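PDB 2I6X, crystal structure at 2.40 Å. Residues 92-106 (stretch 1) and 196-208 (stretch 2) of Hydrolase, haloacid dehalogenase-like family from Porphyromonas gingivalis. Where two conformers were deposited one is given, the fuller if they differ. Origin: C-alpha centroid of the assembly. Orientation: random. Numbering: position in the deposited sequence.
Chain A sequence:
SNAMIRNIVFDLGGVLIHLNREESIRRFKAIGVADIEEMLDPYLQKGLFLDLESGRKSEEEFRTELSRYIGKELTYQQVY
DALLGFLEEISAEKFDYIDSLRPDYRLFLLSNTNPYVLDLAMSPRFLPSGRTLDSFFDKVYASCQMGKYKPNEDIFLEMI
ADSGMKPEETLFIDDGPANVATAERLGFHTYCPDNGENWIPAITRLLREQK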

# COMPACT_ATOMS: atom_id res chain seq x y z
N ALA A 92 3.03 13.68 -5.84
CA ALA A 92 2.48 14.14 -7.10
C ALA A 92 3.37 13.74 -8.30
O ALA A 92 2.85 13.27 -9.31
N GLU A 93 4.69 13.94 -8.18
CA GLU A 93 5.59 13.66 -9.29
C GLU A 93 5.68 12.18 -9.66
O GLU A 93 5.76 11.85 -10.84
N LYS A 94 5.64 11.29 -8.66
CA LYS A 94 5.65 9.86 -8.94
C LYS A 94 4.34 9.41 -9.57
O LYS A 94 4.35 8.55 -10.44
N PHE A 95 3.22 10.04 -9.19
CA PHE A 95 1.96 9.74 -9.89
C PHE A 95 1.96 10.25 -11.33
O PHE A 95 1.49 9.56 -12.23
N ASP A 96 2.51 11.45 -11.55
CA ASP A 96 2.71 11.96 -12.89
C ASP A 96 3.55 11.01 -13.75
O ASP A 96 3.20 10.74 -14.89
N TYR A 97 4.64 10.49 -13.17
CA TYR A 97 5.53 9.59 -13.87
C TYR A 97 4.83 8.28 -14.23
O TYR A 97 4.98 7.77 -15.33
N ILE A 98 4.06 7.76 -13.29
CA ILE A 98 3.29 6.55 -13.48
C ILE A 98 2.28 6.80 -14.59
O ILE A 98 2.07 5.97 -15.44
N ASP A 99 1.68 7.98 -14.59
CA ASP A 99 0.72 8.31 -15.61
C ASP A 99 1.32 8.29 -17.02
O ASP A 99 0.63 7.94 -17.98
N SER A 100 2.60 8.66 -17.12
CA SER A 100 3.33 8.61 -18.39
C SER A 100 3.62 7.19 -18.84
O SER A 100 3.87 6.95 -20.01
N LEU A 101 3.59 6.24 -17.90
CA LEU A 101 3.93 4.87 -18.21
C LEU A 101 2.78 4.10 -18.83
O LEU A 101 2.99 3.05 -19.40
N ARG A 102 1.56 4.62 -18.72
CA ARG A 102 0.37 3.81 -19.02
C ARG A 102 0.23 3.34 -20.46
O ARG A 102 -0.23 2.21 -20.70
N PRO A 103 0.58 4.17 -21.44
CA PRO A 103 0.43 3.62 -22.76
C PRO A 103 1.42 2.50 -23.11
O PRO A 103 1.17 1.73 -24.02
N ASP A 104 2.55 2.41 -22.40
CA ASP A 104 3.61 1.48 -22.78
C ASP A 104 3.65 0.22 -21.92
O ASP A 104 4.31 -0.74 -22.26
N TYR A 105 2.96 0.24 -20.79
CA TYR A 105 3.03 -0.82 -19.80
C TYR A 105 1.66 -1.04 -19.22
O TYR A 105 0.82 -0.12 -19.20
N ARG A 106 1.47 -2.26 -18.73
CA ARG A 106 0.38 -2.55 -17.86
C ARG A 106 0.84 -2.26 -16.42
O ARG A 106 1.91 -2.71 -16.01
N GLY A 196 10.50 7.28 0.96
CA GLY A 196 10.87 8.65 0.64
C GLY A 196 11.93 8.86 -0.44
O GLY A 196 12.29 10.00 -0.77
N GLU A 197 12.44 7.78 -1.02
CA GLU A 197 13.45 7.88 -2.08
C GLU A 197 12.83 8.37 -3.40
O GLU A 197 11.74 7.92 -3.76
N ASN A 198 13.51 9.26 -4.13
CA ASN A 198 13.11 9.52 -5.52
C ASN A 198 13.64 8.47 -6.46
O ASN A 198 14.79 8.57 -6.92
N TRP A 199 12.80 7.51 -6.80
CA TRP A 199 13.24 6.36 -7.58
C TRP A 199 12.99 6.50 -9.07
O TRP A 199 13.26 5.56 -9.81
N ILE A 200 12.42 7.63 -9.50
CA ILE A 200 12.09 7.82 -10.90
C ILE A 200 13.30 7.57 -11.79
O ILE A 200 13.20 6.76 -12.71
N PRO A 201 14.45 8.27 -11.55
CA PRO A 201 15.61 7.98 -12.42
C PRO A 201 16.03 6.49 -12.50
O PRO A 201 16.26 5.98 -13.61
N ALA A 202 16.08 5.80 -11.36
CA ALA A 202 16.49 4.39 -11.32
C ALA A 202 15.52 3.45 -12.03
O ALA A 202 15.93 2.51 -12.72
N ILE A 203 14.22 3.69 -11.84
CA ILE A 203 13.20 2.91 -12.53
C ILE A 203 13.21 3.19 -14.06
O ILE A 203 13.16 2.25 -14.86
N THR A 204 13.31 4.46 -14.45
CA THR A 204 13.43 4.88 -15.86
C THR A 204 14.57 4.13 -16.55
O THR A 204 14.50 3.83 -17.75
N ARG A 205 15.61 3.84 -15.76
CA ARG A 205 16.78 3.06 -16.18
C ARG A 205 16.44 1.60 -16.37
O ARG A 205 16.78 1.02 -17.40
N LEU A 206 15.78 1.00 -15.38
CA LEU A 206 15.43 -0.41 -15.45
C LEU A 206 14.58 -0.70 -16.68
O LEU A 206 14.78 -1.72 -17.34
N LEU A 207 13.66 0.21 -17.00
CA LEU A 207 12.72 0.02 -18.10
C LEU A 207 13.41 0.06 -19.47
O LEU A 207 12.89 -0.50 -20.43
N ARG A 208 14.57 0.69 -19.53
CA ARG A 208 15.40 0.76 -20.75
C ARG A 208 15.97 -0.58 -21.20
O ARG A 208 16.36 -0.74 -22.36

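Helices 92-101 and 200-207 run nearly parallel, their N-to-C directions 16° apart, with a closest axial approach of 11.8 Å. That spacing is wide enough for large side chains to fill the gap, and together the two stretches bury 598 Å². By the CA-to-CB bond, K94, Y97, L101 and Y105 point toward the second stretch; from the other side I203 and L207 do so, while W199 and I200 start sideways and bring their ends nearer.

The hydrogen bond between the stretches is made by K94. Its chain is m at chi1 and t at chi2, chi3 and chi4, an extended form that carries NZ past the start of the second helix to donate to the carbonyl of E197, with NZ to O at 2.8 Å. K94 NZ also lies 3.3 Å from W199 NE1, but both atoms are donors, so this proximity is not a hydrogen bond; each has an acceptor elsewhere in the structure.

Two CH-pi contacts meet the distance and angle tests for packing over a ring face. K94 CE stands 4.0 Å from the centroid of the W199 five-membered ring, 26° off its normal, so the lysine places its aliphatic portion on the indole while its amino group reaches E197. I200 CG2 lies 4.0 Å from the centroid of the Y97 ring, only 12° off the normal and thus almost directly above it.

Y97, with chi1 t at 174°, is the knob of the interface: its side chain sits among I200, I203, T204 and L207. Its CB meets I200 CD1 at 3.9 Å. Near the ring plane, Y97 CE2 is 4.2 Å from I203 CG2, whose residue has chi1 and chi2 both m. The hydroxyl reaches farther along the helix, placing Y97 OH 3.4 Å from L207 CD1 and also 3.4 Å from T204 OG1; T204 OG1 itself donates to I200 O at 2.5 Å within its own helix.

Apolar contacts extend the packing along both helices. W199, chi1 p at 46°, presents its ring edge to Y97 and I98: its CZ3 is 3.7 Å from Y97 CD2, and its CH2 is 4.5 Å from I98 CG1. I200, m then t, also sends CD1 to within 4.0 Å of E93 CG. Toward the C-terminal ends, L207 (m, t) places CD1 3.8 Å from L101 CD2, where L101 is likewise m, t. Beyond the first helix, Y105, chi1 m, crosses to the same leucine, with OH 3.4 Å from L207 CB and CE2 4.2 Å from L207 CD1.

Within the second stretch, a capping bond also forms at the start of the helix. N198, chi1 t, caps the helix: its OD1 accepts from I200 N at 3.2 Å, with an N-H...acceptor angle of 161°. The other end of that side chain lies near E93, but N198 ND2 to E93 OE1 is 4.4 Å, too long for a hydrogen bond.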

# COMPACT_ATOMS: atom_id res chain seq x y z
CB ALA A 92 2.26 15.68 -7.07
CB GLU A 93 6.96 14.33 -9.15
CG GLU A 93 8.03 13.64 -8.30
CD GLU A 93 9.36 14.45 -8.30
OE1 GLU A 93 10.09 14.42 -9.34
OE2 GLU A 93 9.66 15.13 -7.28
CB LYS A 94 5.98 9.05 -7.69
CG LYS A 94 7.39 9.29 -7.17
CD LYS A 94 7.59 8.51 -5.88
CE LYS A 94 8.90 8.83 -5.17
NZ LYS A 94 8.98 8.03 -3.90
CB PHE A 95 0.75 10.25 -9.11
CG PHE A 95 0.32 9.32 -8.03
CD1 PHE A 95 -0.41 8.16 -8.35
CD2 PHE A 95 0.68 9.55 -6.71
CE1 PHE A 95 -0.83 7.26 -7.33
CE2 PHE A 95 0.29 8.65 -5.69
CZ PHE A 95 -0.48 7.51 -6.01
CB ASP A 96 3.36 13.36 -12.86
CG ASP A 96 2.35 14.46 -12.59
OD1 ASP A 96 1.13 14.19 -12.68
OD2 ASP A 96 2.77 15.60 -12.29
CB TYR A 97 6.78 9.30 -13.04
CG TYR A 97 7.64 8.25 -13.69
CD1 TYR A 97 8.24 8.48 -14.94
CD2 TYR A 97 7.84 7.02 -13.08
CE1 TYR A 97 9.02 7.49 -15.57
CE2 TYR A 97 8.63 6.01 -13.70
CZ TYR A 97 9.20 6.27 -14.94
OH TYR A 97 9.98 5.31 -15.54
CB ILE A 98 2.61 6.13 -12.14
CG1 ILE A 98 3.64 5.53 -11.20
CG2 ILE A 98 1.49 5.10 -12.31
CD1 ILE A 98 3.01 5.04 -9.93
CB ASP A 99 0.09 9.67 -15.33
CG ASP A 99 -1.14 9.92 -16.18
OD1 ASP A 99 -1.17 10.94 -16.90
OD2 ASP A 99 -2.06 9.05 -16.15
CB SER A 100 4.63 9.42 -18.31
OG SER A 100 5.61 8.78 -17.53
CB LEU A 101 4.41 4.16 -16.95
CG LEU A 101 5.76 4.57 -16.38
CD1 LEU A 101 6.06 3.73 -15.17
CD2 LEU A 101 6.84 4.40 -17.42
CB ARG A 102 -0.94 4.45 -18.57
CG ARG A 102 -2.13 3.46 -18.62
CD ARG A 102 -2.35 2.68 -17.31
NE ARG A 102 -3.48 3.26 -16.58
CZ ARG A 102 -4.64 2.65 -16.36
NH1 ARG A 102 -4.83 1.40 -16.77
NH2 ARG A 102 -5.61 3.28 -15.70
CB PRO A 103 0.64 4.83 -23.68
CG PRO A 103 0.52 6.03 -22.79
CD PRO A 103 1.04 5.57 -21.47
CB ASP A 104 4.98 2.17 -22.73
CG ASP A 104 5.14 3.27 -23.80
OD1 ASP A 104 5.87 3.05 -24.77
OD2 ASP A 104 4.55 4.36 -23.67
CB TYR A 105 4.00 -0.46 -18.64
CG TYR A 105 5.41 -0.27 -19.10
CD1 TYR A 105 6.26 -1.37 -19.28
CD2 TYR A 105 5.91 1.01 -19.39
CE1 TYR A 105 7.55 -1.21 -19.74
CE2 TYR A 105 7.22 1.19 -19.86
CZ TYR A 105 8.04 0.07 -20.04
OH TYR A 105 9.34 0.22 -20.51
CB ARG A 106 -0.03 -4.00 -18.05
CG ARG A 106 -0.69 -4.23 -19.39
CD ARG A 106 -1.17 -5.65 -19.51
NE ARG A 106 -2.37 -5.93 -18.72
CZ ARG A 106 -2.64 -7.11 -18.17
NH1 ARG A 106 -1.78 -8.13 -18.29
NH2 ARG A 106 -3.75 -7.27 -17.46
CB GLU A 197 14.09 6.51 -2.28
CG GLU A 197 15.36 6.49 -3.14
CD GLU A 197 15.81 5.06 -3.43
OE1 GLU A 197 16.35 4.80 -4.54
OE2 GLU A 197 15.59 4.18 -2.56
CB ASN A 198 13.52 10.89 -6.09
CG ASN A 198 12.98 11.09 -7.53
OD1 ASN A 198 12.00 10.41 -7.93
ND2 ASN A 198 13.60 11.98 -8.31
CB TRP A 199 12.59 5.08 -7.07
CG TRP A 199 11.10 5.18 -6.81
CD1 TRP A 199 10.50 5.15 -5.58
CD2 TRP A 199 10.04 5.30 -7.77
NE1 TRP A 199 9.14 5.25 -5.71
CE2 TRP A 199 8.82 5.32 -7.04
CE3 TRP A 199 10.00 5.39 -9.17
CZ2 TRP A 199 7.56 5.45 -7.68
CZ3 TRP A 199 8.76 5.52 -9.80
CH2 TRP A 199 7.55 5.56 -9.06
CB ILE A 200 11.43 9.19 -11.20
CG1 ILE A 200 10.02 9.23 -10.59
CG2 ILE A 200 11.36 9.44 -12.70
CD1 ILE A 200 9.46 10.66 -10.49
CB PRO A 201 16.72 8.87 -11.84
CG PRO A 201 15.97 10.03 -11.20
CD PRO A 201 14.76 9.34 -10.58
CB ALA A 202 16.69 3.92 -9.87
CB ILE A 203 11.81 3.10 -11.87
CG1 ILE A 203 11.80 2.60 -10.41
CG2 ILE A 203 10.68 2.46 -12.69
CD1 ILE A 203 12.38 1.21 -10.15
CB THR A 204 13.68 6.42 -15.99
OG1 THR A 204 12.77 7.14 -15.15
CG2 THR A 204 13.53 6.92 -17.43
CB ARG A 205 17.89 3.17 -15.14
CG ARG A 205 19.16 3.86 -15.59
CD ARG A 205 20.29 2.84 -15.78
NE ARG A 205 21.64 3.45 -15.82
CZ ARG A 205 22.41 3.66 -14.75
NH1 ARG A 205 23.60 4.21 -14.89
NH2 ARG A 205 21.98 3.31 -13.53
CB LEU A 206 14.69 -0.89 -14.19
CG LEU A 206 15.45 -1.03 -12.87
CD1 LEU A 206 14.53 -1.62 -11.81
CD2 LEU A 206 16.73 -1.87 -12.98
CB LEU A 207 11.57 1.03 -18.02
CG LEU A 207 10.78 0.99 -16.71
CD1 LEU A 207 9.74 2.10 -16.69
CD2 LEU A 207 10.14 -0.39 -16.48
CB ARG A 208 16.56 1.73 -20.53
CG ARG A 208 16.54 2.94 -21.43
CD ARG A 208 17.72 3.84 -21.16
NE ARG A 208 17.33 5.05 -20.44
CZ ARG A 208 17.90 5.49 -19.31
NH1 ARG A 208 18.91 4.84 -18.76
NH2 ARG A 208 17.45 6.60 -18.76